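Local atomic coordinates of carboxyvinyl-carboxyphosphonate phosphorylmutase (Bacillus anthracis, PDB entry 4IQD), a protein that belongs to the phosphoenolpyruvate phosphomutase family, whose members are built on a TIM barrel of parallel strands and surrounding helices. Residues A164-R169 and N182-A187; N105-A110 and K154-S159. All coordinates share one frame; numbering follows the deposited sequence.

How the interactions relate
Both contacts belong to one side of the barrel, and helix 143-156, whose end takes part in interaction 2, is followed in the chain by strand 161-166 of interaction 1. Interaction 1 is buried and lays a helix on a strand: a tyrosine ring lies along the strand, between it and the helix, apolar along its side and polar at its hydroxyl. Interaction 2 lies in the outer layer, where helix 103-115 meets the end of helix 143-156 and the first residue beyond it, partly in solvent and mainly through small methyl groups. Neither has a hydrogen bond across its segments. The two meet where the side chain of K154 packs by its CG on the backbone O of A187, 3.9 Å away.

Interaction 1: residues A164-R169 and N182-A187; sequences ARTDAR and NAYVKA
Y184 is the only residue of 182-187 to touch the strand segment, where it meets A164 and T166. Two residues earlier, N182, within helix 174-187, turns its amide to another neighbour, its ND2 bonding to the backbone O of K209. At Y184 the side chain leaves with CG anti to the carbonyl carbon (chi1 -59°), which lays the ring along strand 161-166, between it and the helix. Its CB rests on the methyl CB of A164 at 4.1 Å, and ring atom CD2 lies 4.2 Å from the same methyl, which comes to the ring obliquely. Farther out, CE2 meets T166 CB at 4.1 Å, here at the edge of the ring and near its plane. A164 and T166, two apart on the strand, thus follow one side of the tyrosine from its root toward its end. L146 and I150 of helix 143-156 also touch it. The hydroxyl of Y184 hydrogen-bonds to R180 and to D125, and T166 OG1 also bonds to D125. That OG1 stands anti to the backbone N (chi1 178°) and accepts from A168 N at 3.3 Å, an ST turn where the strand gives way to loop. Beyond Y184, V185 packs on I192 of the next strand. Strand 161-166, helix 174-187 and strand 191-194 form a beta-alpha-beta unit of the barrel, and this contact packs its helix against its first strand. The side chain of R165 starts away from the helix; R165 lines one of the pyruvic acid pockets, its NH1 making a weak hydrogen bond to the ligand and its NE a salt bridge to D167 OD2 at 3.1 Å. The chemistry therefore divides along the tyrosine: carbon against carbon at the strand, with the buried hydroxyl held by polar partners, one of them an aspartate that T166 shares.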
ATOM      1  N   ALA A 164      -9.379  21.097  12.643  1.00 22.81           N
ATOM      2  CA  ALA A 164      -8.151  21.778  13.035  1.00 23.89           C
ATOM      3  C   ALA A 164      -7.482  21.105  14.231  1.00 22.38           C
ATOM      4  O   ALA A 164      -8.097  20.927  15.282  1.00 22.10           O
ATOM      5  CB  ALA A 164      -8.426  23.245  13.332  1.00 25.24           C
ATOM      6  N   ARG A 165      -6.219  20.733  14.065  1.00 22.27           N
ATOM      7  CA  ARG A 165      -5.467  20.102  15.139  1.00 20.65           C
ATOM      8  C   ARG A 165      -4.601  21.116  15.866  1.00 24.24           C
ATOM      9  O   ARG A 165      -3.964  21.961  15.242  1.00 25.68           O
ATOM     10  CB  ARG A 165      -4.582  18.984  14.595  1.00 16.29           C
ATOM     11  CG  ARG A 165      -3.755  18.302  15.668  1.00 19.51           C
ATOM     12  CD  ARG A 165      -2.577  17.562  15.076  1.00 23.53           C
ATOM     13  NE  ARG A 165      -1.812  16.862  16.098  1.00 26.95           N
ATOM     14  CZ  ARG A 165      -1.522  15.567  16.052  1.00 31.64           C
ATOM     15  NH1 ARG A 165      -1.927  14.833  15.026  1.00 31.43           N
ATOM     16  NH2 ARG A 165      -0.819  15.008  17.026  1.00 37.71           N
ATOM     17  N   THR A 166      -4.574  21.033  17.190  1.00 23.33           N
ATOM     18  CA  THR A 166      -3.685  21.885  17.966  1.00 22.24           C
ATOM     19  C   THR A 166      -2.872  21.062  18.965  1.00 23.24           C
ATOM     20  O   THR A 166      -3.408  20.200  19.659  1.00 23.55           O
ATOM     21  CB  THR A 166      -4.448  23.035  18.669  1.00 20.84           C
ATOM     22  OG1 THR A 166      -3.535  23.811  19.452  1.00 22.31           O
ATOM     23  CG2 THR A 166      -5.555  22.496  19.563  1.00 19.37           C
ATOM     24  N   ASP A 167      -1.568  21.313  19.010  1.00 26.01           N
ATOM     25  CA  ASP A 167      -0.694  20.628  19.954  1.00 24.67           C
ATOM     26  C   ASP A 167      -0.349  21.531  21.128  1.00 20.66           C
ATOM     27  O   ASP A 167       0.660  21.329  21.798  1.00 21.15           O
ATOM     28  CB  ASP A 167       0.591  20.164  19.264  1.00 26.27           C
ATOM     29  CG  ASP A 167       0.380  18.937  18.400  1.00 30.71           C
ATOM     30  OD1 ASP A 167       0.661  17.820  18.876  1.00 30.87           O
ATOM     31  OD2 ASP A 167      -0.065  19.090  17.244  1.00 35.94           O
ATOM     32  N   ALA A 168      -1.208  22.517  21.378  1.00 22.15           N
ATOM     33  CA  ALA A 168      -0.933  23.572  22.356  1.00 21.21           C
ATOM     34  C   ALA A 168      -1.058  23.151  23.820  1.00 21.17           C
ATOM     35  O   ALA A 168      -0.504  23.807  24.694  1.00 20.12           O
ATOM     36  CB  ALA A 168      -1.806  24.790  22.082  1.00 17.21           C
ATOM     37  N   ARG A 169      -1.783  22.070  24.088  1.00 22.63           N
ATOM     38  CA  ARG A 169      -1.938  21.592  25.458  1.00 18.47           C
ATOM     39  C   ARG A 169      -0.600  21.268  26.114  1.00 21.03           C
ATOM     40  O   ARG A 169      -0.276  21.792  27.184  1.00 21.28           O
ATOM     41  CB  ARG A 169      -2.838  20.359  25.505  1.00 18.12           C
ATOM     42  CG  ARG A 169      -2.945  19.734  26.886  1.00 23.92           C
ATOM     43  CD  ARG A 169      -3.480  20.740  27.881  1.00 24.02           C
ATOM     44  NE  ARG A 169      -3.478  20.248  29.255  1.00 26.03           N
ATOM     45  CZ  ARG A 169      -2.448  20.354  30.087  1.00 21.17           C
ATOM     46  NH1 ARG A 169      -1.319  20.920  29.685  1.00 20.07           N
ATOM     47  NH2 ARG A 169      -2.546  19.885  31.321  1.00 21.89           N
ATOM     48  N   ASN A 182     -10.830  28.016  19.783  1.00 22.09           N
ATOM     49  CA  ASN A 182     -11.963  28.883  19.481  1.00 22.57           C
ATOM     50  C   ASN A 182     -11.662  29.884  18.372  1.00 24.18           C
ATOM     51  O   ASN A 182     -12.568  30.350  17.682  1.00 24.41           O
ATOM     52  CB  ASN A 182     -12.437  29.614  20.738  1.00 21.02           C
ATOM     53  CG  ASN A 182     -13.190  28.708  21.694  1.00 23.50           C
ATOM     54  OD1 ASN A 182     -13.906  27.799  21.275  1.00 23.77           O
ATOM     55  ND2 ASN A 182     -13.030  28.954  22.990  1.00 23.86           N
ATOM     56  N   ALA A 183     -10.386  30.213  18.207  1.00 26.01           N
ATOM     57  CA  ALA A 183      -9.969  31.110  17.139  1.00 23.93           C
ATOM     58  C   ALA A 183     -10.065  30.397  15.803  1.00 25.25           C
ATOM     59  O   ALA A 183     -10.579  30.944  14.829  1.00 29.05           O
ATOM     60  CB  ALA A 183      -8.554  31.590  17.374  1.00 22.39           C
ATOM     61  N   TYR A 184      -9.568  29.167  15.771  1.00 21.70           N
ATOM     62  CA  TYR A 184      -9.578  28.363  14.561  1.00 20.27           C
ATOM     63  C   TYR A 184     -11.015  28.101  14.120  1.00 20.28           C
ATOM     64  O   TYR A 184     -11.309  28.048  12.928  1.00 18.49           O
ATOM     65  CB  TYR A 184      -8.862  27.035  14.798  1.00 16.76           C
ATOM     66  CG  TYR A 184      -7.416  27.151  15.237  1.00 20.33           C
ATOM     67  CD1 TYR A 184      -6.666  28.290  14.971  1.00 23.39           C
ATOM     68  CD2 TYR A 184      -6.799  26.107  15.912  1.00 23.79           C
ATOM     69  CE1 TYR A 184      -5.341  28.383  15.374  1.00 23.70           C
ATOM     70  CE2 TYR A 184      -5.481  26.191  16.319  1.00 23.83           C
ATOM     71  CZ  TYR A 184      -4.755  27.328  16.049  1.00 24.12           C
ATOM     72  OH  TYR A 184      -3.443  27.402  16.457  1.00 27.54           O
ATOM     73  N   VAL A 185     -11.904  27.951  15.097  1.00 20.84           N
ATOM     74  CA  VAL A 185     -13.316  27.709  14.825  1.00 22.52           C
ATOM     75  C   VAL A 185     -13.970  28.911  14.156  1.00 24.49           C
ATOM     76  O   VAL A 185     -14.643  28.774  13.137  1.00 26.34           O
ATOM     77  CB  VAL A 185     -14.091  27.368  16.112  1.00 24.04           C
ATOM     78  CG1 VAL A 185     -15.588  27.332  15.837  1.00 24.41           C
ATOM     79  CG2 VAL A 185     -13.618  26.043  16.677  1.00 20.35           C
ATOM     80  N   LYS A 186     -13.764  30.095  14.721  1.00 29.43           N
ATOM     81  CA  LYS A 186     -14.347  31.296  14.142  1.00 31.03           C
ATOM     82  C   LYS A 186     -13.722  31.594  12.783  1.00 30.74           C
ATOM     83  O   LYS A 186     -14.317  32.277  11.951  1.00 29.52           O
ATOM     84  CB  LYS A 186     -14.193  32.490  15.084  1.00 36.50           C
ATOM     85  CG  LYS A 186     -13.073  33.444  14.730  1.00 39.69           C
ATOM     86  CD  LYS A 186     -13.281  34.774  15.426  1.00 44.31           C
ATOM     87  CE  LYS A 186     -14.663  35.332  15.111  1.00 47.29           C
ATOM     88  NZ  LYS A 186     -14.932  36.618  15.813  1.00 48.93           N
ATOM     89  N   ALA A 187     -12.523  31.066  12.563  1.00 30.57           N
ATOM     90  CA  ALA A 187     -11.821  31.262  11.304  1.00 28.22           C
ATOM     91  C   ALA A 187     -12.428  30.389  10.213  1.00 31.71           C
ATOM     92  O   ALA A 187     -12.284  30.673   9.025  1.00 34.86           O
ATOM     93  CB  ALA A 187     -10.338  30.964  11.469  1.00 23.48           C
TER

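Interaction 2: residues N105-A110 and K154-S159; sequences NVARTA and KEVAPS
V156, the residue with most surface buried here, lays one methyl against A107 while the next residue, A157, meets A110, so two apolar pairs make up the contact. V156 CG2 sits 4.0 Å from A107 CB. The valine has CG1 anti to the backbone N (chi1 -176°), and this leaves CG2 anti to the carbonyl carbon; both branches reach helix 103-115, because CG1 in turn lies 4.0 Å from the backbone O of A107. The alanine is thus touched at its methyl and at its carbonyl oxygen by the two arms of one fork. A turn further along the helix, A110 CB faces A157 CB methyl to methyl, also at 4.0 Å. With such short side chains the backbones come close: the CA atoms of A110 and A157 are 6.1 Å apart, those of A107 and V156 6.3 Å. A157 is the first residue after helix 143-156 to leave helical backbone angles (phi -135°, psi 75°), and its methyl still points to the neighbouring helix. The seam goes on past the two segments, V156 reaching V111 and A157 reaching V114 of helix 103-115, while V106 packs on I153 and K149, about one and two turns before V156. Joined here are helix 103-115 and the end of helix 143-156 with the first residue beyond it, in the barrel's outer layer, with strand 120-124 between them in sequence. Burial grades across the pairs: A110 and A157 are buried, A107 is partly exposed and V156 is exposed. No hydrogen bond or salt bridge crosses between the segments, so the contact depends on dispersion, with water excluded at the A110-A157 pair and the A107-V156 pair at the solvent-facing side, and its closeness on the modest size of the three alanines.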
ATOM      1  N   ASN A 105       0.214  27.520  -0.888  1.00 20.88           N
ATOM      2  CA  ASN A 105       0.327  26.070  -0.902  1.00 20.51           C
ATOM      3  C   ASN A 105      -0.892  25.411  -0.280  1.00 24.98           C
ATOM      4  O   ASN A 105      -1.399  24.414  -0.790  1.00 26.07           O
ATOM      5  CB  ASN A 105       1.585  25.625  -0.163  1.00 22.47           C
ATOM      6  CG  ASN A 105       2.850  26.098  -0.838  1.00 25.41           C
ATOM      7  OD1 ASN A 105       3.587  26.915  -0.293  1.00 26.14           O
ATOM      8  ND2 ASN A 105       3.107  25.588  -2.035  1.00 24.20           N
ATOM      9  N   VAL A 106      -1.355  25.979   0.827  1.00 25.99           N
ATOM     10  CA  VAL A 106      -2.554  25.497   1.499  1.00 23.68           C
ATOM     11  C   VAL A 106      -3.741  25.606   0.558  1.00 23.24           C
ATOM     12  O   VAL A 106      -4.606  24.732   0.522  1.00 25.22           O
ATOM     13  CB  VAL A 106      -2.835  26.308   2.775  1.00 29.36           C
ATOM     14  CG1 VAL A 106      -4.229  26.026   3.299  1.00 32.69           C
ATOM     15  CG2 VAL A 106      -1.798  25.998   3.831  1.00 27.04           C
ATOM     16  N   ALA A 107      -3.759  26.681  -0.220  1.00 25.18           N
ATOM     17  CA  ALA A 107      -4.819  26.914  -1.191  1.00 27.29           C
ATOM     18  C   ALA A 107      -4.847  25.840  -2.277  1.00 26.03           C
ATOM     19  O   ALA A 107      -5.917  25.393  -2.681  1.00 25.49           O
ATOM     20  CB  ALA A 107      -4.673  28.295  -1.813  1.00 30.02           C
ATOM     21  N   ARG A 108      -3.670  25.437  -2.750  1.00 24.56           N
ATOM     22  CA  ARG A 108      -3.576  24.422  -3.797  1.00 26.87           C
ATOM     23  C   ARG A 108      -3.868  23.028  -3.251  1.00 24.52           C
ATOM     24  O   ARG A 108      -4.503  22.208  -3.914  1.00 23.14           O
ATOM     25  CB  ARG A 108      -2.199  24.452  -4.472  1.00 27.29           C
ATOM     26  CG  ARG A 108      -1.798  23.133  -5.118  1.00 30.57           C
ATOM     27  CD  ARG A 108      -1.293  23.317  -6.538  1.00 36.52           C
ATOM     28  NE  ARG A 108      -1.073  22.034  -7.203  1.00 41.38           N
ATOM     29  CZ  ARG A 108       0.116  21.580  -7.588  1.00 43.99           C
ATOM     30  NH1 ARG A 108       0.212  20.399  -8.185  1.00 48.18           N
ATOM     31  NH2 ARG A 108       1.208  22.306  -7.386  1.00 41.99           N
ATOM     32  N   THR A 109      -3.395  22.768  -2.037  1.00 27.07           N
ATOM     33  CA  THR A 109      -3.675  21.512  -1.362  1.00 26.07           C
ATOM     34  C   THR A 109      -5.182  21.311  -1.250  1.00 27.21           C
ATOM     35  O   THR A 109      -5.690  20.218  -1.486  1.00 27.61           O
ATOM     36  CB  THR A 109      -3.030  21.479   0.035  1.00 24.44           C
ATOM     37  OG1 THR A 109      -1.605  21.484  -0.105  1.00 23.65           O
ATOM     38  CG2 THR A 109      -3.449  20.232   0.793  1.00 27.59           C
ATOM     39  N   ALA A 110      -5.890  22.388  -0.918  1.00 27.50           N
ATOM     40  CA  ALA A 110      -7.341  22.352  -0.781  1.00 27.25           C
ATOM     41  C   ALA A 110      -8.027  21.978  -2.088  1.00 28.95           C
ATOM     42  O   ALA A 110      -8.985  21.209  -2.091  1.00 33.86           O
ATOM     43  CB  ALA A 110      -7.862  23.690  -0.273  1.00 29.23           C
ATOM     44  N   LYS A 154     -11.325  27.999   3.485  1.00 25.48           N
ATOM     45  CA  LYS A 154     -12.717  28.437   3.373  1.00 24.02           C
ATOM     46  C   LYS A 154     -12.946  29.259   2.114  1.00 23.84           C
ATOM     47  O   LYS A 154     -14.032  29.252   1.542  1.00 25.26           O
ATOM     48  CB  LYS A 154     -13.134  29.279   4.583  1.00 26.43           C
ATOM     49  CG  LYS A 154     -13.245  28.526   5.898  1.00 27.30           C
ATOM     50  CD  LYS A 154     -14.123  27.289   5.777  1.00 27.01           C
ATOM     51  CE  LYS A 154     -15.546  27.611   5.354  1.00 28.28           C
ATOM     52  NZ  LYS A 154     -16.309  26.358   5.069  1.00 25.65           N
ATOM     53  N   GLU A 155     -11.912  29.976   1.696  1.00 24.20           N
ATOM     54  CA  GLU A 155     -12.002  30.818   0.517  1.00 28.96           C
ATOM     55  C   GLU A 155     -12.028  30.011  -0.776  1.00 30.95           C
ATOM     56  O   GLU A 155     -12.910  30.191  -1.613  1.00 29.64           O
ATOM     57  CB  GLU A 155     -10.841  31.808   0.483  1.00 32.91           C
ATOM     58  CG  GLU A 155     -10.859  32.695  -0.741  1.00 39.30           C
ATOM     59  CD  GLU A 155     -12.195  33.382  -0.929  1.00 44.63           C
ATOM     60  OE1 GLU A 155     -12.732  33.913   0.065  1.00 43.88           O
ATOM     61  OE2 GLU A 155     -12.710  33.384  -2.069  1.00 46.96           O
ATOM     62  N   VAL A 156     -11.056  29.120  -0.934  1.00 31.30           N
ATOM     63  CA  VAL A 156     -10.891  28.400  -2.191  1.00 30.33           C
ATOM     64  C   VAL A 156     -11.763  27.149  -2.257  1.00 26.14           C
ATOM     65  O   VAL A 156     -12.223  26.761  -3.330  1.00 25.01           O
ATOM     66  CB  VAL A 156      -9.414  28.025  -2.434  1.00 32.77           C
ATOM     67  CG1 VAL A 156      -9.247  27.368  -3.786  1.00 36.22           C
ATOM     68  CG2 VAL A 156      -8.542  29.260  -2.355  1.00 35.77           C
ATOM     69  N   ALA A 157     -12.004  26.532  -1.106  1.00 22.18           N
ATOM     70  CA  ALA A 157     -12.742  25.273  -1.059  1.00 19.67           C
ATOM     71  C   ALA A 157     -13.803  25.259   0.035  1.00 24.55           C
ATOM     72  O   ALA A 157     -13.623  24.607   1.064  1.00 27.90           O
ATOM     73  CB  ALA A 157     -11.776  24.118  -0.864  1.00 19.18           C
ATOM     74  N   PRO A 158     -14.923  25.964  -0.185  1.00 24.62           N
ATOM     75  CA  PRO A 158     -15.964  26.063   0.845  1.00 25.10           C
ATOM     76  C   PRO A 158     -16.705  24.747   1.046  1.00 27.20           C
ATOM     77  O   PRO A 158     -17.451  24.607   2.011  1.00 28.96           O
ATOM     78  CB  PRO A 158     -16.921  27.121   0.281  1.00 28.87           C
ATOM     79  CG  PRO A 158     -16.159  27.804  -0.818  1.00 29.95           C
ATOM     80  CD  PRO A 158     -15.261  26.753  -1.378  1.00 27.27           C
ATOM     81  N   SER A 159     -16.499  23.794   0.143  1.00 28.04           N
ATOM     82  CA  SER A 159     -17.175  22.505   0.219  1.00 27.73           C
ATOM     83  C   SER A 159     -16.374  21.511   1.050  1.00 26.64           C
ATOM     84  O   SER A 159     -16.739  20.346   1.161  1.00 26.79           O
ATOM     85  CB  SER A 159     -17.407  21.947  -1.186  1.00 29.77           C
ATOM     86  OG  SER A 159     -16.204  21.940  -1.935  1.00 31.53           O
TER